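Local atomic coordinates of malonyl CoA:acyl carrier protein malonyltransferase (Streptomyces coelicolor, PDB entry 1NM2), a protein that probably transfers malonyl groups from malonyl-CoA to the acyl carrier protein, supplying the malonyl-ACP used in fatty acid biosynthesis. Residues Val227-Gly235 and Arg247-Trp258; Trp258-Lys266 and Leu282-Leu290. One frame throughout, in Å; residues are numbered along the deposited sequence.

Interaction 1: Val227-Gly235 and Arg247-Trp258; sequences VTYVSNKDG and RLVGQVANPVRW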
loop_
_atom_site.group_PDB
_atom_site.type_symbol
_atom_site.label_atom_id
_atom_site.label_comp_id
_atom_site.label_asym_id
_atom_site.label_seq_id
_atom_site.Cartn_x
_atom_site.Cartn_y
_atom_site.Cartn_z
ATOM N N VAL A 227 11.106 -14.797 0.400
ATOM C CA VAL A 227 10.448 -14.693 1.693
ATOM C C VAL A 227 8.954 -14.823 1.412
ATOM O O VAL A 227 8.490 -14.425 0.341
ATOM C CB VAL A 227 10.715 -13.321 2.347
ATOM C CG1 VAL A 227 10.144 -13.296 3.752
ATOM C CG2 VAL A 227 12.212 -13.030 2.365
ATOM N N THR A 228 8.208 -15.383 2.359
ATOM C CA THR A 228 6.770 -15.555 2.185
ATOM C C THR A 228 6.120 -14.225 1.799
ATOM O O THR A 228 6.257 -13.229 2.508
ATOM C CB THR A 228 6.122 -16.082 3.474
ATOM O OG1 THR A 228 6.744 -17.321 3.847
ATOM C CG2 THR A 228 4.632 -16.314 3.262
ATOM N N TYR A 229 5.420 -14.222 0.669
ATOM C CA TYR A 229 4.758 -13.020 0.163
ATOM C C TYR A 229 3.234 -13.172 0.252
ATOM O O TYR A 229 2.653 -14.030 -0.412
ATOM C CB TYR A 229 5.175 -12.787 -1.293
ATOM C CG TYR A 229 4.595 -11.537 -1.913
ATOM C CD1 TYR A 229 5.287 -10.328 -1.874
ATOM C CD2 TYR A 229 3.333 -11.557 -2.510
ATOM C CE1 TYR A 229 4.735 -9.166 -2.415
ATOM C CE2 TYR A 229 2.774 -10.407 -3.046
ATOM C CZ TYR A 229 3.478 -9.217 -2.996
ATOM O OH TYR A 229 2.910 -8.076 -3.509
ATOM N N VAL A 230 2.596 -12.334 1.066
ATOM C CA VAL A 230 1.144 -12.380 1.252
ATOM C C VAL A 230 0.467 -11.357 0.345
ATOM O O VAL A 230 0.785 -10.167 0.400
ATOM C CB VAL A 230 0.771 -12.088 2.725
ATOM C CG1 VAL A 230 -0.741 -12.177 2.917
ATOM C CG2 VAL A 230 1.470 -13.085 3.640
ATOM N N SER A 231 -0.486 -11.823 -0.460
ATOM C CA SER A 231 -1.192 -10.980 -1.431
ATOM C C SER A 231 -2.547 -10.372 -1.045
ATOM O O SER A 231 -3.391 -11.025 -0.424
ATOM C CB SER A 231 -1.345 -11.768 -2.742
ATOM O OG SER A 231 -2.239 -11.140 -3.647
ATOM N N ASN A 232 -2.742 -9.116 -1.460
ATOM C CA ASN A 232 -3.967 -8.344 -1.215
ATOM C C ASN A 232 -5.231 -8.945 -1.822
ATOM O O ASN A 232 -6.332 -8.729 -1.321
ATOM C CB ASN A 232 -3.836 -6.935 -1.798
ATOM C CG ASN A 232 -3.025 -6.007 -0.934
ATOM O OD1 ASN A 232 -2.876 -4.835 -1.258
ATOM N ND2 ASN A 232 -2.496 -6.520 0.173
ATOM N N LYS A 233 -5.073 -9.654 -2.931
ATOM C CA LYS A 233 -6.211 -10.246 -3.628
ATOM C C LYS A 233 -7.084 -11.139 -2.757
ATOM O O LYS A 233 -8.303 -10.988 -2.719
ATOM C CB LYS A 233 -5.716 -11.054 -4.836
ATOM C CG LYS A 233 -6.748 -11.992 -5.455
ATOM C CD LYS A 233 -7.258 -11.471 -6.782
ATOM C CE LYS A 233 -7.963 -12.566 -7.580
ATOM N NZ LYS A 233 -9.119 -13.152 -6.850
ATOM N N ASP A 234 -6.449 -12.064 -2.055
ATOM C CA ASP A 234 -7.169 -13.024 -1.240
ATOM C C ASP A 234 -6.419 -13.400 0.038
ATOM O O ASP A 234 -6.754 -14.388 0.686
ATOM C CB ASP A 234 -7.396 -14.273 -2.081
ATOM C CG ASP A 234 -6.106 -14.802 -2.676
ATOM O OD1 ASP A 234 -6.172 -15.665 -3.571
ATOM O OD2 ASP A 234 -5.019 -14.349 -2.246
ATOM N N GLY A 235 -5.396 -12.625 0.384
ATOM C CA GLY A 235 -4.628 -12.908 1.585
ATOM C C GLY A 235 -3.801 -14.185 1.532
ATOM O O GLY A 235 -3.334 -14.669 2.566
ATOM N N ARG A 247 -0.606 -10.650 -10.181
ATOM C CA ARG A 247 -1.513 -10.178 -9.142
ATOM C C ARG A 247 -1.379 -8.667 -8.933
ATOM O O ARG A 247 -2.385 -7.971 -8.768
ATOM C CB ARG A 247 -1.248 -10.920 -7.830
ATOM C CG ARG A 247 -1.845 -12.314 -7.790
ATOM C CD ARG A 247 -1.424 -13.079 -6.548
ATOM N NE ARG A 247 -2.173 -14.327 -6.418
ATOM C CZ ARG A 247 -3.076 -14.563 -5.468
ATOM N NH1 ARG A 247 -3.345 -13.633 -4.555
ATOM N NH2 ARG A 247 -3.713 -15.725 -5.438
ATOM N N LEU A 248 -0.145 -8.163 -8.942
ATOM C CA LEU A 248 0.104 -6.729 -8.775
ATOM C C LEU A 248 -0.593 -5.940 -9.884
ATOM O O LEU A 248 -1.247 -4.930 -9.629
ATOM C CB LEU A 248 1.609 -6.422 -8.842
ATOM C CG LEU A 248 2.545 -6.833 -7.702
ATOM C CD1 LEU A 248 3.992 -6.601 -8.131
ATOM C CD2 LEU A 248 2.224 -6.022 -6.449
ATOM N N VAL A 249 -0.442 -6.407 -11.118
ATOM C CA VAL A 249 -1.042 -5.735 -12.265
ATOM C C VAL A 249 -2.568 -5.729 -12.193
ATOM O O VAL A 249 -3.205 -4.717 -12.485
ATOM C CB VAL A 249 -0.604 -6.401 -13.584
ATOM C CG1 VAL A 249 -1.251 -5.693 -14.771
ATOM C CG2 VAL A 249 0.916 -6.361 -13.708
ATOM N N GLY A 250 -3.141 -6.859 -11.797
ATOM C CA GLY A 250 -4.587 -6.967 -11.694
ATOM C C GLY A 250 -5.189 -6.256 -10.496
ATOM O O GLY A 250 -6.322 -5.782 -10.576
ATOM N N GLN A 251 -4.439 -6.169 -9.396
ATOM C CA GLN A 251 -4.923 -5.527 -8.173
ATOM C C GLN A 251 -5.382 -4.080 -8.305
ATOM O O GLN A 251 -6.150 -3.606 -7.470
ATOM C CB GLN A 251 -3.867 -5.596 -7.053
ATOM C CG GLN A 251 -3.952 -6.842 -6.168
ATOM C CD GLN A 251 -5.346 -7.069 -5.602
ATOM O OE1 GLN A 251 -5.850 -6.280 -4.786
ATOM N NE2 GLN A 251 -5.981 -8.143 -6.038
ATOM N N VAL A 252 -4.922 -3.365 -9.326
ATOM C CA VAL A 252 -5.350 -1.976 -9.471
ATOM C C VAL A 252 -6.859 -1.925 -9.699
ATOM O O VAL A 252 -7.495 -0.893 -9.461
ATOM C CB VAL A 252 -4.635 -1.255 -10.649
ATOM C CG1 VAL A 252 -3.118 -1.324 -10.463
ATOM C CG2 VAL A 252 -5.056 -1.863 -11.973
ATOM N N ALA A 253 -7.432 -3.043 -10.145
ATOM C CA ALA A 253 -8.871 -3.106 -10.406
ATOM C C ALA A 253 -9.632 -4.106 -9.531
ATOM O O ALA A 253 -10.822 -4.364 -9.755
ATOM C CB ALA A 253 -9.113 -3.419 -11.880
ATOM N N ASN A 254 -8.951 -4.668 -8.539
ATOM C CA ASN A 254 -9.565 -5.637 -7.635
ATOM C C ASN A 254 -9.538 -5.106 -6.200
ATOM O O ASN A 254 -8.624 -4.380 -5.816
ATOM C CB ASN A 254 -8.801 -6.971 -7.678
ATOM C CG ASN A 254 -9.206 -7.861 -8.845
ATOM O OD1 ASN A 254 -8.490 -8.804 -9.187
ATOM N ND2 ASN A 254 -10.359 -7.587 -9.442
ATOM N N PRO A 255 -10.542 -5.471 -5.386
ATOM C CA PRO A 255 -10.610 -5.024 -3.986
ATOM C C PRO A 255 -9.354 -5.400 -3.187
ATOM O O PRO A 255 -8.720 -6.422 -3.456
ATOM C CB PRO A 255 -11.843 -5.753 -3.455
ATOM C CG PRO A 255 -12.728 -5.854 -4.673
ATOM C CD PRO A 255 -11.736 -6.260 -5.746
ATOM N N VAL A 256 -9.005 -4.574 -2.204
ATOM C CA VAL A 256 -7.851 -4.838 -1.348
ATOM C C VAL A 256 -8.351 -5.583 -0.107
ATOM O O VAL A 256 -9.022 -5.001 0.746
ATOM C CB VAL A 256 -7.161 -3.527 -0.886
ATOM C CG1 VAL A 256 -6.092 -3.838 0.150
ATOM C CG2 VAL A 256 -6.533 -2.803 -2.084
ATOM N N ARG A 257 -8.035 -6.869 -0.011
ATOM C CA ARG A 257 -8.468 -7.649 1.138
ATOM C C ARG A 257 -7.385 -7.687 2.203
ATOM O O ARG A 257 -6.789 -8.736 2.461
ATOM C CB ARG A 257 -8.840 -9.075 0.716
ATOM C CG ARG A 257 -10.084 -9.134 -0.171
ATOM C CD ARG A 257 -11.265 -8.444 0.507
ATOM N NE ARG A 257 -11.644 -9.109 1.750
ATOM C CZ ARG A 257 -12.277 -10.278 1.812
ATOM N NH1 ARG A 257 -12.580 -10.812 2.992
ATOM N NH2 ARG A 257 -12.624 -10.907 0.698
ATOM N N TRP A 258 -7.135 -6.537 2.818
ATOM C CA TRP A 258 -6.121 -6.450 3.861
ATOM C C TRP A 258 -6.576 -7.262 5.069
ATOM O O TRP A 258 -5.754 -7.744 5.853
ATOM C CB TRP A 258 -5.876 -4.995 4.270
ATOM C CG TRP A 258 -4.700 -4.864 5.192
ATOM C CD1 TRP A 258 -4.718 -4.500 6.510
ATOM C CD2 TRP A 258 -3.338 -5.163 4.876
ATOM N NE1 TRP A 258 -3.446 -4.560 7.038
ATOM C CE2 TRP A 258 -2.579 -4.961 6.055
ATOM C CE3 TRP A 258 -2.683 -5.586 3.712
ATOM C CZ2 TRP A 258 -1.196 -5.167 6.100
ATOM C CZ3 TRP A 258 -1.307 -5.793 3.756
ATOM C CH2 TRP A 258 -0.578 -5.580 4.946
HETATM O O HOH W 1 -9.810 -9.058 -4.083
#
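R247 NH1 is gripped by two oxygens: it donates to D234 OD2 at 2.9 Å and, in a weak bond, to S231 OG, also at 2.9 Å. NH2 of R247 reaches D234 OD1 at 3.1 Å, making an end-on, two-pronged salt bridge. The carboxylate and guanidinium planes are 46° apart, however, so OD2, which also accepts from R236 N, is met from above the carboxylate plane. A long, extended arginine suits this place because it reaches from its helix to the turn beyond S231. With chi1 at 168°, S231 OG lies opposite its own backbone N, where K233 N also donates to it, an ST turn that a small hydroxyl side chain can close. Further along, R257 N donates to N232 O at 2.8 Å, and one water links K233 O to P255 O. N232 turns its amide across the edge of the W258 ring, planes 89° apart, with ND2 3.7 Å from CE3. An asparagine fits, since OD1 accepts from S98 N while ND2 donates to G96 O, both in the probable nucleophile elbow. The contact thus joins the loop after strand 228-229 to the later part of helix 241-251 and to strand 256-257, with helix 100-107 packed against Y229 and L248.

Interaction 2: Trp258-Lys266 and Leu282-Leu290; sequences WDLCMETFK and LTGLAKRAL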
loop_
_atom_site.group_PDB
_atom_site.type_symbol
_atom_site.label_atom_id
_atom_site.label_comp_id
_atom_site.label_asym_id
_atom_site.label_seq_id
_atom_site.Cartn_x
_atom_site.Cartn_y
_atom_site.Cartn_z
ATOM N N TRP A 258 -7.135 -6.537 2.818
ATOM C CA TRP A 258 -6.121 -6.450 3.861
ATOM C C TRP A 258 -6.576 -7.262 5.069
ATOM O O TRP A 258 -5.754 -7.744 5.853
ATOM C CB TRP A 258 -5.876 -4.995 4.270
ATOM C CG TRP A 258 -4.700 -4.864 5.192
ATOM C CD1 TRP A 258 -4.718 -4.500 6.510
ATOM C CD2 TRP A 258 -3.338 -5.163 4.876
ATOM N NE1 TRP A 258 -3.446 -4.560 7.038
ATOM C CE2 TRP A 258 -2.579 -4.961 6.055
ATOM C CE3 TRP A 258 -2.683 -5.586 3.712
ATOM C CZ2 TRP A 258 -1.196 -5.167 6.100
ATOM C CZ3 TRP A 258 -1.307 -5.793 3.756
ATOM C CH2 TRP A 258 -0.578 -5.580 4.946
ATOM N N ASP A 259 -7.891 -7.419 5.210
ATOM C CA ASP A 259 -8.443 -8.202 6.308
ATOM C C ASP A 259 -7.908 -9.637 6.239
ATOM O O ASP A 259 -7.472 -10.208 7.245
ATOM C CB ASP A 259 -9.980 -8.223 6.238
ATOM C CG ASP A 259 -10.505 -8.865 4.963
ATOM O OD1 ASP A 259 -11.476 -9.648 5.055
ATOM O OD2 ASP A 259 -9.964 -8.584 3.868
ATOM N N LEU A 260 -7.935 -10.211 5.042
ATOM C CA LEU A 260 -7.460 -11.574 4.838
ATOM C C LEU A 260 -5.948 -11.678 4.993
ATOM O O LEU A 260 -5.428 -12.721 5.379
ATOM C CB LEU A 260 -7.882 -12.076 3.456
ATOM C CG LEU A 260 -9.405 -12.180 3.299
ATOM C CD1 LEU A 260 -9.762 -12.659 1.900
ATOM C CD2 LEU A 260 -9.947 -13.130 4.358
ATOM N N CYS A 261 -5.240 -10.603 4.677
ATOM C CA CYS A 261 -3.795 -10.616 4.820
ATOM C C CYS A 261 -3.460 -10.759 6.309
ATOM O O CYS A 261 -2.567 -11.523 6.680
ATOM C CB CYS A 261 -3.190 -9.332 4.247
ATOM S SG CYS A 261 -3.266 -9.242 2.436
ATOM N N MET A 262 -4.182 -10.035 7.160
ATOM C CA MET A 262 -3.941 -10.114 8.598
ATOM C C MET A 262 -4.340 -11.481 9.144
ATOM O O MET A 262 -3.706 -11.985 10.069
ATOM C CB MET A 262 -4.683 -8.994 9.351
ATOM C CG MET A 262 -4.078 -7.589 9.128
ATOM S SD MET A 262 -4.647 -6.298 10.274
ATOM C CE MET A 262 -6.332 -6.051 9.693
ATOM N N GLU A 263 -5.388 -12.079 8.574
ATOM C CA GLU A 263 -5.823 -13.409 8.996
ATOM C C GLU A 263 -4.690 -14.395 8.702
ATOM O O GLU A 263 -4.417 -15.305 9.481
ATOM C CB GLU A 263 -7.077 -13.844 8.228
ATOM C CG GLU A 263 -8.353 -13.122 8.627
ATOM C CD GLU A 263 -8.719 -13.358 10.081
ATOM O OE1 GLU A 263 -8.681 -14.531 10.518
ATOM O OE2 GLU A 263 -9.045 -12.375 10.783
ATOM N N THR A 264 -4.034 -14.205 7.563
ATOM C CA THR A 264 -2.926 -15.064 7.170
ATOM C C THR A 264 -1.728 -14.862 8.105
ATOM O O THR A 264 -1.032 -15.824 8.447
ATOM C CB THR A 264 -2.533 -14.792 5.705
ATOM O OG1 THR A 264 -3.548 -15.333 4.851
ATOM C CG2 THR A 264 -1.192 -15.424 5.359
ATOM N N PHE A 265 -1.491 -13.624 8.529
ATOM C CA PHE A 265 -0.379 -13.355 9.449
ATOM C C PHE A 265 -0.634 -14.192 10.716
ATOM O O PHE A 265 0.290 -14.755 11.303
ATOM C CB PHE A 265 -0.316 -11.860 9.824
ATOM C CG PHE A 265 -0.043 -10.927 8.663
ATOM C CD1 PHE A 265 -0.315 -9.565 8.785
ATOM C CD2 PHE A 265 0.466 -11.398 7.455
ATOM C CE1 PHE A 265 -0.090 -8.686 7.721
ATOM C CE2 PHE A 265 0.693 -10.525 6.385
ATOM C CZ PHE A 265 0.411 -9.165 6.522
ATOM N N LYS A 266 -1.899 -14.266 11.127
ATOM C CA LYS A 266 -2.280 -15.043 12.305
ATOM C C LYS A 266 -1.966 -16.512 12.065
ATOM O O LYS A 266 -1.346 -17.175 12.900
ATOM C CB LYS A 266 -3.777 -14.909 12.583
ATOM C CG LYS A 266 -4.276 -13.498 12.859
ATOM C CD LYS A 266 -5.758 -13.547 13.210
ATOM C CE LYS A 266 -6.398 -12.174 13.218
ATOM N NZ LYS A 266 -7.879 -12.282 13.362
ATOM N N LEU A 282 -0.980 1.079 8.912
ATOM C CA LEU A 282 -1.098 -0.375 9.042
ATOM C C LEU A 282 -0.861 -0.812 10.486
ATOM O O LEU A 282 -1.457 -1.779 10.956
ATOM C CB LEU A 282 -0.122 -1.084 8.088
ATOM C CG LEU A 282 -0.325 -0.773 6.591
ATOM C CD1 LEU A 282 0.589 -1.660 5.747
ATOM C CD2 LEU A 282 -1.783 -1.009 6.198
ATOM N N THR A 283 0.001 -0.090 11.193
ATOM C CA THR A 283 0.287 -0.403 12.592
ATOM C C THR A 283 -0.974 -0.177 13.428
ATOM O O THR A 283 -1.270 -0.948 14.338
ATOM C CB THR A 283 1.425 0.481 13.142
ATOM O OG1 THR A 283 2.660 0.109 12.516
ATOM C CG2 THR A 283 1.559 0.304 14.642
ATOM N N GLY A 284 -1.710 0.881 13.111
ATOM C CA GLY A 284 -2.938 1.164 13.834
ATOM C C GLY A 284 -3.945 0.041 13.640
ATOM O O GLY A 284 -4.645 -0.356 14.577
ATOM N N LEU A 285 -4.016 -0.479 12.418
ATOM C CA LEU A 285 -4.933 -1.571 12.103
ATOM C C LEU A 285 -4.524 -2.841 12.843
ATOM O O LEU A 285 -5.369 -3.571 13.368
ATOM C CB LEU A 285 -4.947 -1.839 10.593
ATOM C CG LEU A 285 -5.785 -0.893 9.724
ATOM C CD1 LEU A 285 -5.485 -1.125 8.247
ATOM C CD2 LEU A 285 -7.258 -1.130 10.007
ATOM N N ALA A 286 -3.222 -3.095 12.890
ATOM C CA ALA A 286 -2.703 -4.279 13.558
ATOM C C ALA A 286 -3.035 -4.266 15.050
ATOM O O ALA A 286 -3.389 -5.300 15.619
ATOM C CB ALA A 286 -1.196 -4.376 13.357
ATOM N N LYS A 287 -2.927 -3.099 15.679
ATOM C CA LYS A 287 -3.215 -2.984 17.107
ATOM C C LYS A 287 -4.664 -3.340 17.414
ATOM O O LYS A 287 -5.001 -3.718 18.539
ATOM C CB LYS A 287 -2.916 -1.564 17.601
ATOM C CG LYS A 287 -1.434 -1.212 17.584
ATOM C CD LYS A 287 -1.196 0.233 17.998
ATOM C CE LYS A 287 0.264 0.615 17.826
ATOM N NZ LYS A 287 0.492 2.052 18.135
ATOM N N ARG A 288 -5.523 -3.222 16.410
ATOM C CA ARG A 288 -6.933 -3.538 16.583
ATOM C C ARG A 288 -7.263 -4.982 16.233
ATOM O O ARG A 288 -7.895 -5.686 17.020
ATOM C CB ARG A 288 -7.791 -2.604 15.729
ATOM C CG ARG A 288 -7.805 -1.171 16.217
ATOM C CD ARG A 288 -8.814 -0.338 15.452
ATOM N NE ARG A 288 -9.118 0.906 16.152
ATOM C CZ ARG A 288 -9.634 0.964 17.377
ATOM N NH1 ARG A 288 -9.904 -0.156 18.038
ATOM N NH2 ARG A 288 -9.877 2.139 17.944
ATOM N N ALA A 289 -6.824 -5.425 15.059
ATOM C CA ALA A 289 -7.110 -6.776 14.598
ATOM C C ALA A 289 -6.138 -7.865 15.059
ATOM O O ALA A 289 -6.469 -9.047 15.015
ATOM C CB ALA A 289 -7.201 -6.783 13.068
ATOM N N LEU A 290 -4.946 -7.481 15.496
ATOM C CA LEU A 290 -3.965 -8.472 15.925
ATOM C C LEU A 290 -3.493 -8.273 17.363
ATOM O O LEU A 290 -2.327 -7.957 17.610
ATOM C CB LEU A 290 -2.766 -8.453 14.971
ATOM C CG LEU A 290 -3.145 -8.694 13.506
ATOM C CD1 LEU A 290 -1.945 -8.455 12.603
ATOM C CD2 LEU A 290 -3.676 -10.110 13.349
HETATM O O HOH W 2 -2.188 -4.178 9.553
#
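The indole of W258 lies between two aliphatic groups, with C261 CB of its own helix over one face and L282 CD2 over the other. L282 CD2 makes a CH-pi contact, 4.3 Å from the centroid of the five-membered ring and 26° off its normal. At the ring edge a water accepts from W258 NE1 at 2.8 Å and donates to L282 O, so the one polar atom of the indole is satisfied within an otherwise apolar contact. This is a helix-helix packing in the alpha/beta hydrolase-like core: helices 258-266 and 282-289 cross at -60°, their axes 11.3 Å apart at closest approach, a spacing that leaves room for large side chains between them. W258 CG stands anti to the backbone N (chi1 -172°), which carries the ring across to L282 and L285. L285 adds CD1, which comes in obliquely, 3.9 Å from W258 CD1.

One turn on, M262 suits the middle of the contact because its unbranched, flexible chain can bend to fit. A bend at the last torsion brings CE to 3.6 Å from A289 CB, where the small alanine lets the methionine come close to the second helix. L290, the first residue beyond helix 281-289, places CD1 against M262 CG and at the edge of the F265 ring. Strand 3-7 lies beneath, its V6 touching W258, F265 and L282.

At the outer end K266 takes part in two ways. NZ forms a salt bridge with E263 OE2 at 2.8 Å, one turn back on the same helix, while the aliphatic part of the extended chain covers L290. That packing is tight: L290 CD2 lies 3.4 Å from K266 CE.

In the fold
Followed from the N terminus, the chain leaves strand 228-229, an outer strand of the parallel sheet, and turns into helix 241-251, whose last part, with strand 256-257 after it, comes back on the 227-235 segment to close the loop of interaction 1. Strand 256-257, an edge of the mixed sheet, leads straight into helix 258-267, where interaction 2 opens. Its loop runs through strand 272-275 and closes on helix 281-289. The two loops therefore follow in series, neither nested nor crossed, and share W258, which meets N232 at its ring edge and L282 over a face. C261 SG, packed against S231 O and N232 ND2, links them further. Together they connect the parallel core sheet, its flanking helices and the edge of the mixed sheet.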